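Local coordinates for protein tumor necrosis factor receptor superfamily member 11B (Homo sapiens, PDB 3URF) that acts as a soluble decoy receptor that captures the cytokine RANKL and so restrains osteoclast formation and activation, at residues H9-T14 and L18-C23; Y28-C33 and K38-P43; G108-G113 and N118-R123. All coordinates share one frame; numbering follows the deposited sequence.

Interaction 1 (H9-T14 and L18-C23); sequences HYDEET and LLCDKC
His9 and Cys20 form an antiparallel hydrogen-bonded pair in which Cys20 N gives a nearly straight bond to His9 O (2.7 Å, N-H...O 174°), lying in the carbonyl plane. The return bond from His9 N reaches Cys20 O, and the same oxygen also takes His9 ND1 at 2.9 Å, though the position of this oxygen is less certain. The imidazole can do this because its CG sits between the backbone N and the carbonyl carbon (chi1 70°), bringing the ring toward 18-23. Cys20 O and Asp21 O then lie at the ring edge, near its plane, while Lys22 CG comes up obliquely. Past this pair the bonding loosens: Asp11 N makes a weak bond to Leu18 O, and Asp11 CB rests on Cys20 SG at 3.4 Å. Farther along, one methyl of Leu18, CD1, lies 4.1 Å from Glu13 CB. Cys20 is disulfide-bonded to Cys33 and Cys23 to Cys41, while Asp21 OD2 forms a salt bridge with Lys6. The contact makes a short, irregular beta hairpin, its second segment tied by disulfides to the next hairpin, within the first cysteine-rich repeat of the TNF receptor fold.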
loop_
_atom_site.group_PDB
_atom_site.type_symbol
_atom_site.label_atom_id
_atom_site.label_comp_id
_atom_site.label_asym_id
_atom_site.label_seq_id
_atom_site.Cartn_x
_atom_site.Cartn_y
_atom_site.Cartn_z
ATOM N N HIS B 9 -27.655 39.361 -1.075
ATOM C CA HIS B 9 -28.027 38.211 -0.261
ATOM C C HIS B 9 -28.291 38.638 1.186
ATOM O O HIS B 9 -27.871 39.718 1.608
ATOM C CB HIS B 9 -26.954 37.113 -0.336
ATOM C CG HIS B 9 -25.668 37.463 0.356
ATOM N ND1 HIS B 9 -24.975 38.629 0.103
ATOM C CD2 HIS B 9 -24.946 36.793 1.285
ATOM C CE1 HIS B 9 -23.886 38.665 0.851
ATOM N NE2 HIS B 9 -23.844 37.561 1.577
ATOM N N TYR B 10 -28.999 37.795 1.933
ATOM C CA TYR B 10 -29.332 38.087 3.322
ATOM C C TYR B 10 -28.104 37.980 4.209
ATOM O O TYR B 10 -27.206 37.182 3.947
ATOM C CB TYR B 10 -30.332 37.064 3.840
ATOM C CG TYR B 10 -29.646 35.882 4.497
ATOM C CD1 TYR B 10 -29.182 34.812 3.738
ATOM C CD2 TYR B 10 -29.440 35.850 5.877
ATOM C CE1 TYR B 10 -28.550 33.735 4.336
ATOM C CE2 TYR B 10 -28.807 34.779 6.484
ATOM C CZ TYR B 10 -28.365 33.726 5.710
ATOM O OH TYR B 10 -27.737 32.656 6.306
ATOM N N ASP B 11 -28.082 38.746 5.291
ATOM C CA ASP B 11 -27.058 38.520 6.296
ATOM C C ASP B 11 -27.661 38.398 7.686
ATOM O O ASP B 11 -27.431 37.411 8.388
ATOM C CB ASP B 11 -26.002 39.618 6.276
ATOM C CG ASP B 11 -24.773 39.243 7.072
ATOM O OD1 ASP B 11 -24.468 38.034 7.128
ATOM O OD2 ASP B 11 -24.121 40.144 7.643
ATOM N N GLU B 12 -28.431 39.405 8.075
ATOM C CA GLU B 12 -29.046 39.433 9.395
ATOM C C GLU B 12 -28.045 39.805 10.491
ATOM O O GLU B 12 -27.637 38.967 11.298
ATOM C CB GLU B 12 -29.712 38.097 9.718
ATOM C CG GLU B 12 -30.678 38.175 10.880
ATOM C CD GLU B 12 -30.453 37.078 11.893
ATOM O OE1 GLU B 12 -29.633 36.171 11.610
ATOM O OE2 GLU B 12 -31.090 37.131 12.970
ATOM N N GLU B 13 -27.649 41.073 10.502
ATOM C CA GLU B 13 -26.826 41.623 11.569
ATOM C C GLU B 13 -27.668 41.655 12.855
ATOM O O GLU B 13 -28.793 41.151 12.865
ATOM C CB GLU B 13 -26.314 43.011 11.152
ATOM C CG GLU B 13 -25.708 43.862 12.248
ATOM C CD GLU B 13 -26.509 45.134 12.478
ATOM O OE1 GLU B 13 -26.661 45.918 11.516
ATOM O OE2 GLU B 13 -27.002 45.343 13.609
ATOM N N THR B 14 -27.131 42.221 13.935
ATOM C CA THR B 14 -27.826 42.226 15.226
ATOM C C THR B 14 -29.328 42.518 15.092
ATOM O O THR B 14 -30.166 41.677 15.427
ATOM C CB THR B 14 -27.164 43.202 16.241
ATOM O OG1 THR B 14 -27.599 44.551 16.003
ATOM C CG2 THR B 14 -25.636 43.112 16.151
ATOM N N LEU B 18 -30.237 41.903 6.319
ATOM C CA LEU B 18 -29.847 42.887 5.321
ATOM C C LEU B 18 -29.578 42.314 3.938
ATOM O O LEU B 18 -29.314 41.117 3.782
ATOM C CB LEU B 18 -28.625 43.667 5.805
ATOM C CG LEU B 18 -28.842 44.452 7.099
ATOM C CD1 LEU B 18 -27.505 44.890 7.675
ATOM C CD2 LEU B 18 -29.771 45.643 6.867
ATOM N N LEU B 19 -29.661 43.189 2.939
ATOM C CA LEU B 19 -29.286 42.855 1.572
ATOM C C LEU B 19 -27.836 43.260 1.328
ATOM O O LEU B 19 -27.518 44.438 1.144
ATOM C CB LEU B 19 -30.211 43.548 0.565
ATOM C CG LEU B 19 -31.451 42.768 0.122
ATOM C CD1 LEU B 19 -31.091 41.625 -0.830
ATOM C CD2 LEU B 19 -32.204 42.245 1.333
ATOM N N CYS B 20 -26.958 42.266 1.345
ATOM C CA CYS B 20 -25.540 42.481 1.138
ATOM C C CYS B 20 -25.195 42.079 -0.274
ATOM O O CYS B 20 -25.843 41.219 -0.853
ATOM C CB CYS B 20 -24.735 41.616 2.105
ATOM S SG CYS B 20 -25.242 41.772 3.825
ATOM N N ASP B 21 -24.158 42.687 -0.826
ATOM C CA ASP B 21 -23.674 42.294 -2.133
ATOM C C ASP B 21 -22.913 40.988 -2.056
ATOM O O ASP B 21 -22.314 40.660 -1.028
ATOM C CB ASP B 21 -22.770 43.372 -2.706
ATOM C CG ASP B 21 -23.535 44.396 -3.496
ATOM O OD1 ASP B 21 -24.720 44.133 -3.808
ATOM O OD2 ASP B 21 -22.950 45.453 -3.816
ATOM N N LYS B 22 -22.948 40.237 -3.150
ATOM C CA LYS B 22 -22.157 39.019 -3.260
ATOM C C LYS B 22 -20.751 39.356 -3.746
ATOM O O LYS B 22 -20.509 40.440 -4.285
ATOM C CB LYS B 22 -22.825 38.022 -4.207
ATOM C CG LYS B 22 -23.839 37.115 -3.531
ATOM C CD LYS B 22 -24.425 36.131 -4.521
ATOM C CE LYS B 22 -24.798 34.827 -3.841
ATOM N NZ LYS B 22 -24.987 33.718 -4.822
ATOM N N CYS B 23 -19.820 38.433 -3.543
ATOM C CA CYS B 23 -18.457 38.659 -3.981
ATOM C C CYS B 23 -18.257 38.115 -5.379
ATOM O O CYS B 23 -18.658 36.989 -5.698
ATOM C CB CYS B 23 -17.454 38.056 -2.999
ATOM S SG CYS B 23 -17.275 38.987 -1.448
#

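Interaction 2 (Y28-C33 and K38-P43); sequences YLKQHC and KTVCAP
With CG set between the backbone N and the carbonyl carbon (chi1 71°), the Tyr28 ring swings over toward Ala42, whose CB lies 3.4 Å from Tyr28 CE1 in an oblique approach. The same rim of the ring meets Pro43 O in its plane. Leu29 CG (chi1 -179°) and the Thr39 methyl CG2 both stand anti to their backbone N, and on the face that carries Leu29 and Cys41, Leu29 CD1 touches Thr39 CG2 at 3.9 Å, the side chains crossing at about a right angle. Replacing Tyr28 by an alanine would probably uncover Ala42 CB and the Pro43 carbonyl, leaving a gap along this edge of the hairpin. Val40 O is gripped twice, by Lys30 N at 2.7 Å and by Gln31 N at 3.3 Å, while Val40 N returns a straight bond to Gln31 O (2.8 Å, 173°). Gln31 CB packs on Val40 CG2 at 3.5 Å. Thr39 OG1 bonds Asp21 O, and disulfides join Cys33 to Cys20 and Cys41 to Cys23. Two consecutive residues opposite Val40 make a classic beta bulge, here in the second hairpin of the first TNF receptor cysteine-rich repeat.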
loop_
_atom_site.group_PDB
_atom_site.type_symbol
_atom_site.label_atom_id
_atom_site.label_comp_id
_atom_site.label_asym_id
_atom_site.label_seq_id
_atom_site.Cartn_x
_atom_site.Cartn_y
_atom_site.Cartn_z
ATOM N N TYR B 28 -12.520 36.649 -2.543
ATOM C CA TYR B 28 -13.189 35.977 -1.440
ATOM C C TYR B 28 -13.879 37.027 -0.568
ATOM O O TYR B 28 -13.699 38.231 -0.776
ATOM C CB TYR B 28 -12.220 35.123 -0.621
ATOM C CG TYR B 28 -11.228 35.889 0.239
ATOM C CD1 TYR B 28 -10.035 36.384 -0.296
ATOM C CD2 TYR B 28 -11.469 36.085 1.594
ATOM C CE1 TYR B 28 -9.127 37.072 0.493
ATOM C CE2 TYR B 28 -10.571 36.773 2.391
ATOM C CZ TYR B 28 -9.406 37.266 1.840
ATOM O OH TYR B 28 -8.526 37.952 2.647
ATOM N N LEU B 29 -14.673 36.578 0.399
ATOM C CA LEU B 29 -15.402 37.501 1.256
ATOM C C LEU B 29 -14.681 37.788 2.565
ATOM O O LEU B 29 -14.456 36.881 3.371
ATOM C CB LEU B 29 -16.790 36.958 1.559
ATOM C CG LEU B 29 -17.645 37.867 2.445
ATOM C CD1 LEU B 29 -19.109 37.628 2.161
ATOM C CD2 LEU B 29 -17.341 37.686 3.937
ATOM N N LYS B 30 -14.344 39.054 2.792
ATOM C CA LYS B 30 -13.690 39.426 4.042
ATOM C C LYS B 30 -14.657 39.931 5.119
ATOM O O LYS B 30 -14.557 39.520 6.275
ATOM C CB LYS B 30 -12.549 40.421 3.809
ATOM C CG LYS B 30 -11.751 40.706 5.076
ATOM C CD LYS B 30 -11.342 39.403 5.771
ATOM C CE LYS B 30 -11.223 39.562 7.293
ATOM N NZ LYS B 30 -12.540 39.529 8.014
ATOM N N GLN B 31 -15.590 40.809 4.753
ATOM C CA GLN B 31 -16.545 41.324 5.735
ATOM C C GLN B 31 -17.951 41.482 5.175
ATOM O O GLN B 31 -18.142 42.073 4.111
ATOM C CB GLN B 31 -16.070 42.661 6.312
ATOM C CG GLN B 31 -16.147 42.741 7.833
ATOM C CD GLN B 31 -15.053 41.929 8.512
ATOM O OE1 GLN B 31 -13.900 42.363 8.597
ATOM N NE2 GLN B 31 -15.408 40.741 8.987
ATOM N N HIS B 32 -18.928 40.960 5.912
ATOM C CA HIS B 32 -20.337 41.078 5.543
ATOM C C HIS B 32 -20.815 42.510 5.635
ATOM O O HIS B 32 -20.410 43.251 6.529
ATOM C CB HIS B 32 -21.206 40.209 6.451
ATOM C CG HIS B 32 -21.228 38.764 6.059
ATOM N ND1 HIS B 32 -22.143 38.248 5.165
ATOM C CD2 HIS B 32 -20.445 37.725 6.436
ATOM C CE1 HIS B 32 -21.924 36.955 5.010
ATOM N NE2 HIS B 32 -20.899 36.611 5.771
ATOM N N CYS B 33 -21.688 42.893 4.712
ATOM C CA CYS B 33 -22.274 44.226 4.740
ATOM C C CYS B 33 -23.037 44.417 6.045
ATOM O O CYS B 33 -23.382 43.440 6.715
ATOM C CB CYS B 33 -23.215 44.426 3.556
ATOM S SG CYS B 33 -24.871 43.771 3.813
ATOM N N LYS B 38 -20.492 48.032 3.370
ATOM C CA LYS B 38 -20.594 47.152 2.222
ATOM C C LYS B 38 -19.897 45.809 2.413
ATOM O O LYS B 38 -19.119 45.606 3.352
ATOM C CB LYS B 38 -19.996 47.833 0.996
ATOM C CG LYS B 38 -18.870 48.794 1.323
ATOM C CD LYS B 38 -19.420 50.178 1.640
ATOM C CE LYS B 38 -19.944 50.850 0.371
ATOM N NZ LYS B 38 -20.648 49.907 -0.573
ATOM N N THR B 39 -20.181 44.898 1.493
ATOM C CA THR B 39 -19.488 43.635 1.466
ATOM C C THR B 39 -18.048 43.934 1.079
ATOM O O THR B 39 -17.771 44.604 0.076
ATOM C CB THR B 39 -20.138 42.622 0.488
ATOM O OG1 THR B 39 -21.546 42.515 0.752
ATOM C CG2 THR B 39 -19.504 41.248 0.654
ATOM N N VAL B 40 -17.133 43.465 1.915
ATOM C CA VAL B 40 -15.715 43.653 1.677
ATOM C C VAL B 40 -15.182 42.420 0.979
ATOM O O VAL B 40 -15.133 41.343 1.561
ATOM C CB VAL B 40 -14.965 43.832 2.995
ATOM C CG1 VAL B 40 -13.485 44.000 2.731
ATOM C CG2 VAL B 40 -15.530 45.026 3.753
ATOM N N CYS B 41 -14.798 42.574 -0.279
ATOM C CA CYS B 41 -14.337 41.443 -1.066
ATOM C C CYS B 41 -12.881 41.634 -1.441
ATOM O O CYS B 41 -12.535 42.600 -2.126
ATOM C CB CYS B 41 -15.190 41.283 -2.332
ATOM S SG CYS B 41 -16.947 40.912 -2.042
ATOM N N ALA B 42 -12.030 40.711 -0.991
ATOM C CA ALA B 42 -10.602 40.742 -1.332
ATOM C C ALA B 42 -10.293 39.832 -2.509
ATOM O O ALA B 42 -11.034 38.893 -2.775
ATOM C CB ALA B 42 -9.770 40.342 -0.138
ATOM N N PRO B 43 -9.186 40.098 -3.214
ATOM C CA PRO B 43 -8.803 39.184 -4.293
ATOM C C PRO B 43 -8.286 37.873 -3.711
ATOM O O PRO B 43 -7.813 37.827 -2.567
ATOM C CB PRO B 43 -7.659 39.923 -5.004
ATOM C CG PRO B 43 -7.655 41.306 -4.453
ATOM C CD PRO B 43 -8.246 41.217 -3.079
#

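Interaction 3 (G108-G113 and N118-R123); sequences GVVQAG and NTVCKR
Asn118 O meets Gly113 CA in a CA-H...O contact (3.4 Å) where 118-123 enters a beta hairpin with a classic bulge, part of the third TNF receptor cysteine-rich repeat. Asn118 OD1 accepts the next backbone N, Thr119 N, at 2.7 Å, with the donor tilted from the amide plane, and also takes Arg101 N. Thr119 turns its methyl CG2 anti to the carbonyl carbon (OG1 chi1 76°), which brings this branch against the backbone of Gly113, where there is no side chain in the way. Thr119 O is held by the guanidinium of Arg101. Val120 is the centre of the contact: its N bonds Gln111 O at 3.0 Å, on a lone pair in the carbonyl plane, and its O takes Val110 N at 3.0 Å, with a weak second bond from Gln111 N. Val110 and Gln111 therefore share one partner. The Gln111 side chain runs alongside that of Val120, pointing the same way, with Gln111 CB 3.5 Å from Val120 CG2. Cys121 is linked to Cys103 by a disulfide. At Lys122 the two side chains cross at a slant, and Lys122 CB meets Val110 CG2 at 3.4 Å.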
loop_
_atom_site.group_PDB
_atom_site.type_symbol
_atom_site.label_atom_id
_atom_site.label_comp_id
_atom_site.label_asym_id
_atom_site.label_seq_id
_atom_site.Cartn_x
_atom_site.Cartn_y
_atom_site.Cartn_z
ATOM N N GLY B 108 -17.081 1.994 -38.230
ATOM C CA GLY B 108 -17.055 3.450 -38.263
ATOM C C GLY B 108 -17.366 4.211 -36.974
ATOM O O GLY B 108 -18.186 3.777 -36.153
ATOM N N VAL B 109 -16.711 5.365 -36.808
ATOM C CA VAL B 109 -16.915 6.238 -35.645
ATOM C C VAL B 109 -18.357 6.714 -35.485
ATOM O O VAL B 109 -18.881 7.451 -36.323
ATOM C CB VAL B 109 -16.037 7.509 -35.719
ATOM C CG1 VAL B 109 -16.400 8.483 -34.593
ATOM C CG2 VAL B 109 -14.573 7.150 -35.676
ATOM N N VAL B 110 -18.982 6.320 -34.386
ATOM C CA VAL B 110 -20.355 6.714 -34.126
ATOM C C VAL B 110 -20.404 7.748 -33.016
ATOM O O VAL B 110 -21.425 8.416 -32.817
ATOM C CB VAL B 110 -21.210 5.506 -33.736
ATOM C CG1 VAL B 110 -22.174 5.164 -34.861
ATOM C CG2 VAL B 110 -20.318 4.316 -33.394
ATOM N N GLN B 111 -19.295 7.862 -32.291
ATOM C CA GLN B 111 -19.170 8.839 -31.217
ATOM C C GLN B 111 -17.749 9.383 -31.143
ATOM O O GLN B 111 -16.826 8.711 -30.665
ATOM C CB GLN B 111 -19.574 8.227 -29.880
ATOM C CG GLN B 111 -20.968 8.621 -29.404
ATOM C CD GLN B 111 -21.265 8.118 -27.996
ATOM O OE1 GLN B 111 -21.152 6.923 -27.709
ATOM N NE2 GLN B 111 -21.640 9.035 -27.109
ATOM N N ALA B 112 -17.586 10.608 -31.623
ATOM C CA ALA B 112 -16.289 11.268 -31.632
ATOM C C ALA B 112 -15.561 11.164 -30.288
ATOM O O ALA B 112 -16.049 11.659 -29.267
ATOM C CB ALA B 112 -16.448 12.736 -32.038
ATOM N N GLY B 113 -14.395 10.520 -30.292
ATOM C CA GLY B 113 -13.528 10.563 -29.140
ATOM C C GLY B 113 -13.301 12.023 -28.825
ATOM O O GLY B 113 -13.280 12.865 -29.724
ATOM N N ASN B 118 -13.295 8.058 -25.125
ATOM C CA ASN B 118 -12.689 7.335 -26.224
ATOM C C ASN B 118 -13.584 7.487 -27.433
ATOM O O ASN B 118 -14.731 7.921 -27.308
ATOM C CB ASN B 118 -12.494 5.863 -25.875
ATOM C CG ASN B 118 -11.363 5.229 -26.659
ATOM O OD1 ASN B 118 -10.942 5.752 -27.689
ATOM N ND2 ASN B 118 -10.861 4.102 -26.176
ATOM N N THR B 119 -13.073 7.170 -28.613
ATOM C CA THR B 119 -13.957 7.143 -29.763
ATOM C C THR B 119 -14.705 5.820 -29.685
ATOM O O THR B 119 -14.112 4.769 -29.429
ATOM C CB THR B 119 -13.217 7.334 -31.116
ATOM O OG1 THR B 119 -12.531 6.135 -31.483
ATOM C CG2 THR B 119 -12.212 8.458 -31.017
ATOM N N VAL B 120 -16.019 5.892 -29.853
ATOM C CA VAL B 120 -16.868 4.710 -29.840
ATOM C C VAL B 120 -17.084 4.208 -31.263
ATOM O O VAL B 120 -17.571 4.947 -32.122
ATOM C CB VAL B 120 -18.248 5.031 -29.227
ATOM C CG1 VAL B 120 -19.104 3.763 -29.110
ATOM C CG2 VAL B 120 -18.083 5.729 -27.884
ATOM N N CYS B 121 -16.731 2.954 -31.510
ATOM C CA CYS B 121 -16.940 2.373 -32.828
ATOM C C CYS B 121 -18.201 1.511 -32.863
ATOM O O CYS B 121 -18.756 1.181 -31.820
ATOM C CB CYS B 121 -15.696 1.600 -33.276
ATOM S SG CYS B 121 -14.329 2.701 -33.773
ATOM N N LYS B 122 -18.667 1.185 -34.066
ATOM C CA LYS B 122 -19.827 0.310 -34.265
ATOM C C LYS B 122 -19.707 -0.393 -35.609
ATOM O O LYS B 122 -18.778 -0.137 -36.368
ATOM C CB LYS B 122 -21.138 1.103 -34.217
ATOM C CG LYS B 122 -22.030 0.781 -33.024
ATOM C CD LYS B 122 -23.363 0.155 -33.454
ATOM C CE LYS B 122 -24.177 -0.354 -32.252
ATOM N NZ LYS B 122 -25.401 -1.122 -32.645
ATOM N N ARG B 123 -20.645 -1.280 -35.911
ATOM C CA ARG B 123 -20.619 -1.952 -37.201
ATOM C C ARG B 123 -21.396 -1.173 -38.247
ATOM O O ARG B 123 -22.434 -0.584 -37.947
ATOM C CB ARG B 123 -21.173 -3.365 -37.095
ATOM C CG ARG B 123 -20.194 -4.337 -36.509
ATOM C CD ARG B 123 -20.036 -5.549 -37.399
ATOM N NE ARG B 123 -19.142 -6.524 -36.788
ATOM C CZ ARG B 123 -19.027 -7.784 -37.197
ATOM N NH1 ARG B 123 -19.762 -8.216 -38.218
ATOM N NH2 ARG B 123 -18.186 -8.612 -36.584
#

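From the N terminus the chain first turns back in interaction 1, closing a short loop between 9-14 and 18-23, then in interaction 2, where 38-43 returns against 28-33. The two hairpins follow in series, neither enclosing the other, with centres 11 Å apart, and are cross-braced: the Cys20-Cys33 and Cys23-Cys41 disulfides tie segment 18-23 to both 28-33 and 38-43, with Asp11 and His32 packing together nearby. Both lie in the first cysteine-rich repeat. Interaction 3 closes its own loop in the third repeat, its centre about 51 Å from that of interaction 1 and about 49 Å from that of interaction 2, on the opposite side of the elongated chain's centre.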